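Local coordinates for uncharacterized protein (Bacteroides thetaiotaomicron VPI-5482, PDB 3KNY) that is of unknown function but folds into two domains rich in beta structure and probably belongs, as the natural full-length protein, to the bacterial lipoproteins, at residues Y133-G138 against V206-Q211; N28-W33 against I55-L60; E19-Y24 against E92-I97. All blocks are in the same frame, centred on the assembly; numbering follows the deposited sequence.

Contact 1 of 3, residues Y133-G138 against V206-Q211; sequences YTHSLG and VEVTVQ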
loop_
_atom_site.group_PDB
_atom_site.type_symbol
_atom_site.label_atom_id
_atom_site.label_comp_id
_atom_site.label_asym_id
_atom_site.label_seq_id
_atom_site.Cartn_x
_atom_site.Cartn_y
_atom_site.Cartn_z
ATOM N N TYR A 133 7.524 -1.585 -3.889
ATOM C CA TYR A 133 8.711 -0.907 -4.384
ATOM C C TYR A 133 8.782 -0.974 -5.889
ATOM O O TYR A 133 8.350 -1.955 -6.480
ATOM C CB TYR A 133 9.973 -1.508 -3.758
ATOM C CG TYR A 133 11.258 -1.068 -4.412
ATOM C CD1 TYR A 133 11.794 0.164 -4.153
ATOM C CD2 TYR A 133 11.924 -1.888 -5.313
ATOM C CE1 TYR A 133 12.972 0.580 -4.760
ATOM C CE2 TYR A 133 13.098 -1.487 -5.921
ATOM C CZ TYR A 133 13.612 -0.246 -5.640
ATOM O OH TYR A 133 14.762 0.173 -6.241
ATOM N N THR A 134 9.300 0.093 -6.504
ATOM C CA THR A 134 9.489 0.140 -7.969
ATOM C C THR A 134 10.797 0.799 -8.273
ATOM O O THR A 134 11.003 1.931 -7.910
ATOM C CB THR A 134 8.395 0.936 -8.693
ATOM O OG1 THR A 134 7.113 0.385 -8.362
ATOM C CG2 THR A 134 8.606 0.835 -10.155
ATOM N N HIS A 135 11.702 0.082 -8.916
ATOM C CA HIS A 135 12.992 0.659 -9.240
ATOM C C HIS A 135 12.785 1.613 -10.420
ATOM O O HIS A 135 11.893 1.398 -11.259
ATOM C CB HIS A 135 14.021 -0.427 -9.579
ATOM C CG HIS A 135 15.427 0.080 -9.648
ATOM N ND1 HIS A 135 15.913 0.782 -10.731
ATOM C CD2 HIS A 135 16.453 -0.014 -8.771
ATOM C CE1 HIS A 135 17.169 1.119 -10.510
ATOM N NE2 HIS A 135 17.524 0.648 -9.326
ATOM N N SER A 136 13.612 2.655 -10.486
ATOM C CA SER A 136 13.503 3.631 -11.571
ATOM C C SER A 136 13.619 2.952 -12.897
ATOM O O SER A 136 12.943 3.337 -13.839
ATOM C CB SER A 136 14.547 4.728 -11.468
ATOM O OG SER A 136 15.841 4.173 -11.400
ATOM N N LEU A 137 14.446 1.921 -12.979
ATOM C CA LEU A 137 14.591 1.185 -14.240
ATOM C C LEU A 137 13.423 0.239 -14.499
ATOM O O LEU A 137 13.410 -0.388 -15.520
ATOM C CB LEU A 137 15.926 0.418 -14.286
ATOM C CG LEU A 137 17.190 1.295 -14.324
ATOM C CD1 LEU A 137 18.441 0.480 -14.043
ATOM C CD2 LEU A 137 17.301 1.979 -15.669
ATOM N N GLY A 138 12.458 0.109 -13.588
ATOM C CA GLY A 138 11.250 -0.703 -13.864
ATOM C C GLY A 138 10.892 -1.882 -12.957
ATOM O O GLY A 138 9.720 -2.088 -12.645
ATOM N N VAL A 206 22.223 -5.372 -10.883
ATOM C CA VAL A 206 21.804 -4.409 -9.867
ATOM C C VAL A 206 21.296 -5.201 -8.672
ATOM O O VAL A 206 20.518 -6.129 -8.838
ATOM C CB VAL A 206 20.688 -3.457 -10.402
ATOM C CG1 VAL A 206 20.205 -2.486 -9.325
ATOM C CG2 VAL A 206 21.186 -2.714 -11.608
ATOM N N GLU A 207 21.733 -4.844 -7.474
ATOM C CA GLU A 207 21.173 -5.427 -6.265
ATOM C C GLU A 207 20.704 -4.346 -5.345
ATOM O O GLU A 207 21.461 -3.433 -5.046
ATOM C CB GLU A 207 22.197 -6.273 -5.544
ATOM C CG GLU A 207 22.560 -7.530 -6.299
ATOM C CD GLU A 207 23.242 -8.570 -5.449
ATOM O OE1 GLU A 207 23.538 -8.327 -4.226
ATOM O OE2 GLU A 207 23.455 -9.653 -6.041
ATOM N N VAL A 208 19.463 -4.453 -4.879
ATOM C CA VAL A 208 18.902 -3.444 -3.996
ATOM C C VAL A 208 18.337 -4.142 -2.775
ATOM O O VAL A 208 17.570 -5.095 -2.909
ATOM C CB VAL A 208 17.772 -2.636 -4.693
ATOM C CG1 VAL A 208 17.309 -1.485 -3.819
ATOM C CG2 VAL A 208 18.258 -2.123 -6.010
ATOM N N THR A 209 18.739 -3.684 -1.592
ATOM C CA THR A 209 18.189 -4.183 -0.347
ATOM C C THR A 209 16.969 -3.341 -0.153
ATOM O O THR A 209 17.063 -2.128 -0.241
ATOM C CB THR A 209 19.176 -4.054 0.820
ATOM O OG1 THR A 209 20.298 -4.886 0.539
ATOM C CG2 THR A 209 18.571 -4.562 2.101
ATOM N N VAL A 210 15.820 -3.986 0.031
ATOM C CA VAL A 210 14.546 -3.298 0.127
ATOM C C VAL A 210 13.804 -3.636 1.414
ATOM O O VAL A 210 13.545 -4.791 1.700
ATOM C CB VAL A 210 13.643 -3.658 -1.031
ATOM C CG1 VAL A 210 12.290 -2.947 -0.878
ATOM C CG2 VAL A 210 14.335 -3.305 -2.368
ATOM N N GLN A 211 13.460 -2.620 2.192
ATOM C CA GLN A 211 12.676 -2.814 3.403
ATOM C C GLN A 211 11.488 -1.859 3.318
ATOM O O GLN A 211 11.669 -0.656 3.498
ATOM C CB GLN A 211 13.517 -2.519 4.630
ATOM C CG GLN A 211 14.677 -3.441 4.815
ATOM C CD GLN A 211 15.564 -3.024 5.985
ATOM O OE1 GLN A 211 16.386 -2.154 5.877
ATOM N NE2 GLN A 211 15.385 -3.658 7.088
#

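Contact 2 of 3, residues N28-W33 against I55-L60; sequences NTIPDW and INYSFL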
loop_
_atom_site.group_PDB
_atom_site.type_symbol
_atom_site.label_atom_id
_atom_site.label_comp_id
_atom_site.label_asym_id
_atom_site.label_seq_id
_atom_site.Cartn_x
_atom_site.Cartn_y
_atom_site.Cartn_z
ATOM N N ASN A 28 1.267 14.455 2.524
ATOM C CA ASN A 28 0.672 15.782 2.520
ATOM C C ASN A 28 0.290 16.309 1.120
ATOM O O ASN A 28 0.308 17.503 0.886
ATOM C CB ASN A 28 1.596 16.744 3.267
ATOM C CG ASN A 28 1.917 16.252 4.665
ATOM O OD1 ASN A 28 1.034 16.172 5.529
ATOM N ND2 ASN A 28 3.179 15.898 4.891
ATOM N N THR A 29 -0.060 15.407 0.205
ATOM C CA THR A 29 -0.665 15.783 -1.064
ATOM C C THR A 29 -1.845 14.851 -1.379
ATOM O O THR A 29 -1.891 13.699 -0.919
ATOM C CB THR A 29 0.335 15.748 -2.250
ATOM O OG1 THR A 29 0.436 14.413 -2.768
ATOM C CG2 THR A 29 1.699 16.273 -1.848
ATOM N N ILE A 30 -2.796 15.372 -2.152
ATOM C CA ILE A 30 -3.958 14.619 -2.628
ATOM C C ILE A 30 -4.110 14.945 -4.104
ATOM O O ILE A 30 -4.100 16.105 -4.457
ATOM C CB ILE A 30 -5.249 14.993 -1.860
ATOM C CG1 ILE A 30 -4.993 14.888 -0.349
ATOM C CG2 ILE A 30 -6.416 14.093 -2.282
ATOM C CD1 ILE A 30 -6.214 15.062 0.522
ATOM N N PRO A 31 -4.189 13.928 -4.982
ATOM C CA PRO A 31 -4.366 14.263 -6.399
ATOM C C PRO A 31 -5.596 15.126 -6.612
ATOM O O PRO A 31 -6.624 14.874 -5.981
ATOM C CB PRO A 31 -4.544 12.892 -7.089
ATOM C CG PRO A 31 -4.444 11.854 -6.024
ATOM C CD PRO A 31 -3.854 12.507 -4.806
ATOM N N ASP A 32 -5.492 16.126 -7.482
ATOM C CA ASP A 32 -6.590 17.040 -7.663
ATOM C C ASP A 32 -7.905 16.305 -7.908
ATOM O O ASP A 32 -8.901 16.570 -7.239
ATOM C CB ASP A 32 -6.345 18.018 -8.811
ATOM C CG ASP A 32 -7.438 19.081 -8.891
ATOM O OD1 ASP A 32 -7.762 19.660 -7.838
ATOM O OD2 ASP A 32 -8.001 19.321 -9.981
ATOM N N TRP A 33 -7.906 15.362 -8.843
ATOM C CA TRP A 33 -9.148 14.691 -9.213
ATOM C C TRP A 33 -9.952 14.142 -8.022
ATOM O O TRP A 33 -11.187 14.049 -8.081
ATOM C CB TRP A 33 -8.871 13.589 -10.236
ATOM C CG TRP A 33 -8.174 12.416 -9.696
ATOM C CD1 TRP A 33 -6.836 12.197 -9.683
ATOM C CD2 TRP A 33 -8.779 11.267 -9.094
ATOM N NE1 TRP A 33 -6.565 10.986 -9.100
ATOM C CE2 TRP A 33 -7.741 10.394 -8.730
ATOM C CE3 TRP A 33 -10.102 10.894 -8.822
ATOM C CZ2 TRP A 33 -7.976 9.171 -8.114
ATOM C CZ3 TRP A 33 -10.336 9.668 -8.200
ATOM C CH2 TRP A 33 -9.276 8.824 -7.856
ATOM N N ILE A 55 -0.802 7.366 -0.210
ATOM C CA ILE A 55 -2.084 6.733 -0.507
ATOM C C ILE A 55 -2.358 6.555 -2.007
ATOM O O ILE A 55 -2.128 7.440 -2.815
ATOM C CB ILE A 55 -3.233 7.567 0.135
ATOM C CG1 ILE A 55 -2.972 7.775 1.635
ATOM C CG2 ILE A 55 -4.573 6.899 -0.066
ATOM C CD1 ILE A 55 -3.982 8.692 2.379
ATOM N N ASN A 56 -2.849 5.384 -2.368
ATOM C CA ASN A 56 -3.313 5.130 -3.719
ATOM C C ASN A 56 -4.825 5.317 -3.710
ATOM O O ASN A 56 -5.529 4.588 -3.023
ATOM C CB ASN A 56 -2.949 3.720 -4.183
ATOM C CG ASN A 56 -3.513 3.404 -5.547
ATOM O OD1 ASN A 56 -4.553 3.920 -5.914
ATOM N ND2 ASN A 56 -2.837 2.555 -6.301
ATOM N N TYR A 57 -5.304 6.286 -4.495
ATOM C CA TYR A 57 -6.732 6.644 -4.554
ATOM C C TYR A 57 -7.504 5.904 -5.655
ATOM O O TYR A 57 -8.672 6.193 -5.873
ATOM C CB TYR A 57 -6.896 8.174 -4.682
ATOM C CG TYR A 57 -6.475 8.933 -3.425
ATOM C CD1 TYR A 57 -7.328 9.031 -2.317
ATOM C CD2 TYR A 57 -5.219 9.534 -3.335
ATOM C CE1 TYR A 57 -6.937 9.720 -1.138
ATOM C CE2 TYR A 57 -4.814 10.215 -2.160
ATOM C CZ TYR A 57 -5.684 10.306 -1.072
ATOM O OH TYR A 57 -5.273 10.974 0.070
ATOM N N SER A 58 -6.881 4.918 -6.307
ATOM C CA SER A 58 -7.517 4.178 -7.412
ATOM C C SER A 58 -8.945 3.704 -7.112
ATOM O O SER A 58 -9.743 3.543 -8.025
ATOM C CB SER A 58 -6.695 2.943 -7.804
ATOM O OG SER A 58 -6.926 1.881 -6.871
ATOM N N PHE A 59 -9.259 3.461 -5.849
ATOM C CA PHE A 59 -10.580 2.965 -5.494
ATOM C C PHE A 59 -11.738 3.934 -5.700
ATOM O O PHE A 59 -12.897 3.517 -5.740
ATOM C CB PHE A 59 -10.590 2.535 -4.046
ATOM C CG PHE A 59 -10.689 3.670 -3.075
ATOM C CD1 PHE A 59 -9.575 4.456 -2.781
ATOM C CD2 PHE A 59 -11.896 3.934 -2.426
ATOM C CE1 PHE A 59 -9.662 5.493 -1.861
ATOM C CE2 PHE A 59 -11.987 4.963 -1.506
ATOM C CZ PHE A 59 -10.863 5.745 -1.220
ATOM N N LEU A 60 -11.446 5.229 -5.780
ATOM C CA LEU A 60 -12.487 6.230 -6.042
ATOM C C LEU A 60 -12.842 6.243 -7.519
ATOM O O LEU A 60 -13.774 6.926 -7.918
ATOM C CB LEU A 60 -12.048 7.631 -5.581
ATOM C CG LEU A 60 -11.970 7.860 -4.064
ATOM C CD1 LEU A 60 -11.261 9.161 -3.751
ATOM C CD2 LEU A 60 -13.347 7.842 -3.430
#

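Contact 3 of 3, residues E19-Y24 against E92-I97; sequences EENPEY and EGFLNI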
loop_
_atom_site.group_PDB
_atom_site.type_symbol
_atom_site.label_atom_id
_atom_site.label_comp_id
_atom_site.label_asym_id
_atom_site.label_seq_id
_atom_site.Cartn_x
_atom_site.Cartn_y
_atom_site.Cartn_z
ATOM N N GLU A 19 7.653 10.264 -8.887
ATOM C CA GLU A 19 7.991 9.175 -9.797
ATOM C C GLU A 19 8.380 7.838 -9.103
ATOM O O GLU A 19 8.301 6.774 -9.727
ATOM C CB GLU A 19 9.094 9.656 -10.766
ATOM C CG GLU A 19 8.885 11.084 -11.337
ATOM N N GLU A 20 8.754 7.869 -7.824
ATOM C CA GLU A 20 9.304 6.662 -7.157
ATOM C C GLU A 20 8.344 5.463 -7.021
ATOM O O GLU A 20 8.752 4.305 -7.136
ATOM C CB GLU A 20 9.834 6.994 -5.762
ATOM C CG GLU A 20 10.831 8.133 -5.701
ATOM C CD GLU A 20 11.526 8.200 -4.359
ATOM O OE1 GLU A 20 11.134 7.436 -3.452
ATOM O OE2 GLU A 20 12.456 9.020 -4.208
ATOM N N ASN A 21 7.096 5.739 -6.683
ATOM C CA ASN A 21 6.062 4.719 -6.653
ATOM C C ASN A 21 4.848 5.499 -7.127
ATOM O O ASN A 21 4.056 5.999 -6.333
ATOM C CB ASN A 21 5.903 4.075 -5.255
ATOM C CG ASN A 21 5.343 2.634 -5.327
ATOM O OD1 ASN A 21 5.187 2.072 -6.421
ATOM N ND2 ASN A 21 5.045 2.040 -4.161
ATOM N N PRO A 22 4.734 5.650 -8.453
ATOM C CA PRO A 22 3.826 6.632 -9.056
ATOM C C PRO A 22 2.340 6.420 -8.773
ATOM O O PRO A 22 1.583 7.379 -8.862
ATOM C CB PRO A 22 4.124 6.512 -10.557
ATOM C CG PRO A 22 4.602 5.102 -10.739
ATOM C CD PRO A 22 5.301 4.721 -9.454
ATOM N N GLU A 23 1.934 5.200 -8.414
ATOM C CA GLU A 23 0.522 4.925 -8.118
ATOM C C GLU A 23 0.074 5.476 -6.748
ATOM O O GLU A 23 -1.115 5.426 -6.433
ATOM C CB GLU A 23 0.205 3.408 -8.268
ATOM C CG GLU A 23 0.704 2.434 -7.133
ATOM C CD GLU A 23 0.473 0.909 -7.450
ATOM O OE1 GLU A 23 0.998 0.458 -8.494
ATOM O OE2 GLU A 23 -0.207 0.163 -6.664
ATOM N N TYR A 24 1.017 6.013 -5.968
ATOM C CA TYR A 24 0.774 6.526 -4.619
ATOM C C TYR A 24 1.048 8.039 -4.465
ATOM O O TYR A 24 2.036 8.562 -4.983
ATOM C CB TYR A 24 1.660 5.757 -3.606
ATOM C CG TYR A 24 1.326 4.275 -3.503
ATOM C CD1 TYR A 24 0.344 3.812 -2.622
ATOM C CD2 TYR A 24 1.982 3.342 -4.285
ATOM C CE1 TYR A 24 0.020 2.467 -2.545
ATOM C CE2 TYR A 24 1.670 1.988 -4.204
ATOM C CZ TYR A 24 0.685 1.562 -3.346
ATOM O OH TYR A 24 0.383 0.227 -3.304
ATOM N N GLU A 92 4.163 5.807 8.114
ATOM C CA GLU A 92 3.709 4.408 8.225
ATOM C C GLU A 92 4.142 3.552 7.037
ATOM O O GLU A 92 4.723 2.485 7.210
ATOM C CB GLU A 92 2.171 4.378 8.269
ATOM C CG GLU A 92 1.585 4.730 9.604
ATOM C CD GLU A 92 1.559 3.548 10.527
ATOM O OE1 GLU A 92 0.611 2.719 10.445
ATOM O OE2 GLU A 92 2.507 3.459 11.325
ATOM N N GLY A 93 3.796 4.020 5.838
ATOM C CA GLY A 93 4.105 3.339 4.593
ATOM C C GLY A 93 3.055 3.662 3.545
ATOM O O GLY A 93 2.387 4.685 3.625
ATOM N N PHE A 94 2.890 2.775 2.578
ATOM C CA PHE A 94 1.871 2.931 1.551
ATOM C C PHE A 94 0.498 2.475 2.047
ATOM O O PHE A 94 0.423 1.775 3.065
ATOM C CB PHE A 94 2.272 2.143 0.334
ATOM C CG PHE A 94 3.614 2.527 -0.199
ATOM C CD1 PHE A 94 3.801 3.758 -0.799
ATOM C CD2 PHE A 94 4.702 1.661 -0.089
ATOM C CE1 PHE A 94 5.036 4.133 -1.301
ATOM C CE2 PHE A 94 5.959 2.023 -0.600
ATOM C CZ PHE A 94 6.121 3.271 -1.210
ATOM N N LEU A 95 -0.572 2.920 1.360
ATOM C CA LEU A 95 -1.954 2.518 1.662
ATOM C C LEU A 95 -2.759 2.293 0.376
ATOM O O LEU A 95 -2.701 3.112 -0.526
ATOM C CB LEU A 95 -2.648 3.573 2.519
ATOM C CG LEU A 95 -4.061 3.267 3.036
ATOM C CD1 LEU A 95 -4.007 2.100 3.996
ATOM C CD2 LEU A 95 -4.702 4.513 3.706
ATOM N N ASN A 96 -3.455 1.157 0.291
ATOM C CA ASN A 96 -4.409 0.830 -0.782
ATOM C C ASN A 96 -5.729 0.582 -0.139
ATOM O O ASN A 96 -5.791 0.127 1.006
ATOM C CB ASN A 96 -4.131 -0.499 -1.458
ATOM C CG ASN A 96 -2.937 -0.469 -2.313
ATOM O OD1 ASN A 96 -2.538 0.565 -2.825
ATOM N ND2 ASN A 96 -2.341 -1.615 -2.486
ATOM N N ILE A 97 -6.787 0.825 -0.903
ATOM C CA ILE A 97 -8.135 0.574 -0.470
ATOM C C ILE A 97 -8.631 -0.522 -1.396
ATOM O O ILE A 97 -8.707 -0.323 -2.617
ATOM C CB ILE A 97 -8.976 1.835 -0.603
ATOM C CG1 ILE A 97 -8.168 3.070 -0.137
ATOM C CG2 ILE A 97 -10.303 1.662 0.146
ATOM C CD1 ILE A 97 -7.782 3.065 1.282
#

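Contact 1 of 3, residues Y133-G138 against V206-Q211
Tyr133 lies opposite Val210 with CA atoms 7.8 Å apart, and His135 opposite Val208 at 8.9 Å, so the segments run in opposed directions and meet through side chains alone, with no hydrogen bond between them. The Tyr133 ring spreads over Val210: CG2 sits 4.2 Å from the ring centroid and 16° off its normal, a CH-pi contact over one face, while the backbone N of His135 lies against the opposite face near the rim. CG anti to the backbone N (chi1 168°) starts the ring toward strand 204-217, and its far end puts Tyr133 OH 3.9 Å from Val208 CG1. An alanine in place of Tyr133 would keep CB against Val210 CG1, but would probably leave Val210 CG2 without the ring it packs on and open a gap at Val208 CG1. His135 continues the row. Its CD2 edge meets Val208 CG2 at 3.9 Å, and NE2 approaches Val206 CG1 tip to tip at 4.1 Å. ND1 accepts the N-H of Leu137 almost in the ring plane (2.9 Å from Leu137 N, angle 170°), which would hold the imidazole in this rotation. Phe199 of strand 188-201 adds an edge-to-face partner. This is the packing of two sheets at a hairpin end: alternate valines of strand 204-217 meet the last residues of strand 124-134 and the type I turn, His135 to Gly138, that leads into strand 140-149.

Contact 2 of 3, residues N28-W33 against I55-L60
Tyr57 presents its ring to Ile30 and Pro31 and its CB and carbonyl O to Trp33, in a packing of two loops that each run into a short 3-10 segment; no hydrogen bond joins them, so the fit is one of shape. The Ile30 side chain crosses Tyr57 at about a right angle, its CG2 4.0 Å from Tyr57 CZ and its CG1 beside the hydroxyl. Pro31 approaches obliquely, with CD 3.6 Å from Tyr57 CD2 and CG equally near that atom. Ile55 CG2 lies over one face of the same ring, and Trp46 of helix 40-49 meets it edge-to-face, which places Tyr57 between the loops and the helix. Trp33 CG stands between the backbone N and the carbonyl carbon (chi1 71°), and from there the six-membered ring reaches segment 55-60 edge first: CZ2 touches Tyr57 CB at 3.7 Å, and CZ3 is 3.7 Å from Leu60 CB. Tyr57 O lies in the indole plane, 3.3 Å from Trp33 CH2, and also accepts from Leu60 N at 2.9 Å. Within segment 55-60, Asn56 forms an Asx turn, its OD1 taking the N-H of Ser58 at a C=O...N angle of 171°.

Contact 3 of 3, residues E19-Y24 against E92-I97
Tyr24 and Phe94 form the centre of this buried contact, in which a loop carrying a type I turn from Asn21 to Tyr24 lies between strand 93-97 of the mixed sheet and strand 124-134 of the three-stranded one. Their ring centroids are 4.7 Å apart and the planes meet at 41°, an oblique pair that is neither a stack nor edge-to-face. Phe94 CB stands over one face of the Tyr24 ring, 4.0 Å from its centroid, in a CH-pi contact, and Phe94 CD1 lies over that face toward the rim. Leu95 O approaches in the plane of the tyrosine, at the edge, 3.4 Å from Tyr24 CE1. Asn21 CG, anti to the backbone N (chi1 -154°), starts the amide toward Phe94; ND2 sits above a face of the Phe94 ring, 3.4 Å from CZ, with the amide nearly perpendicular to the ring (83°). At the far end of Tyr24, the Asn96 amide lies roughly parallel to the tyrosine ring; its ND2 gives a weak hydrogen bond to Tyr24 OH at 3.4 Å, and its OD1 is 3.0 Å from the same oxygen.

The second shell comes mainly from strand 124-134. Thr131 reaches two of these groups through its backbone: its N bonds to Tyr24 OH and its O to Asn21 ND2. Thr134 OG1 is hydrogen-bonded to Asn21 OD1, so both ends of that amide have partners, which would hold its tilt over Phe94. The loop is thereby tied to both sheets, since backbone hydrogen bonds of Phe94 with Thr213 and Phe215 join strand 93-97 to strand 204-217. The turn itself is closed by Tyr24 N bonding to Asn21 O at 3.1 Å.

In the fold
From the N terminus, the chain leaves strand 7-10 and lays down residues 19-24, then 28-33, in the loop before helix 40-49. Residues 55-60, just beyond that helix, close contact 2; residues 92-97, beyond helix 66-84, close contact 3, so contact 2 is nested inside contact 3. The two touch where Asn56 N lies 2.9 Å from Leu95 O, a probable hydrogen bond. Contact 1 follows in series: it opens at the end of strand 124-134 and closes on strand 204-217, joining the three-stranded sheet to the mixed one. Strands 93-97 and 204-217 are neighbours there, so contacts 1 and 3 reach the same sheet, while contact 2 joins loops beside helix 40-49.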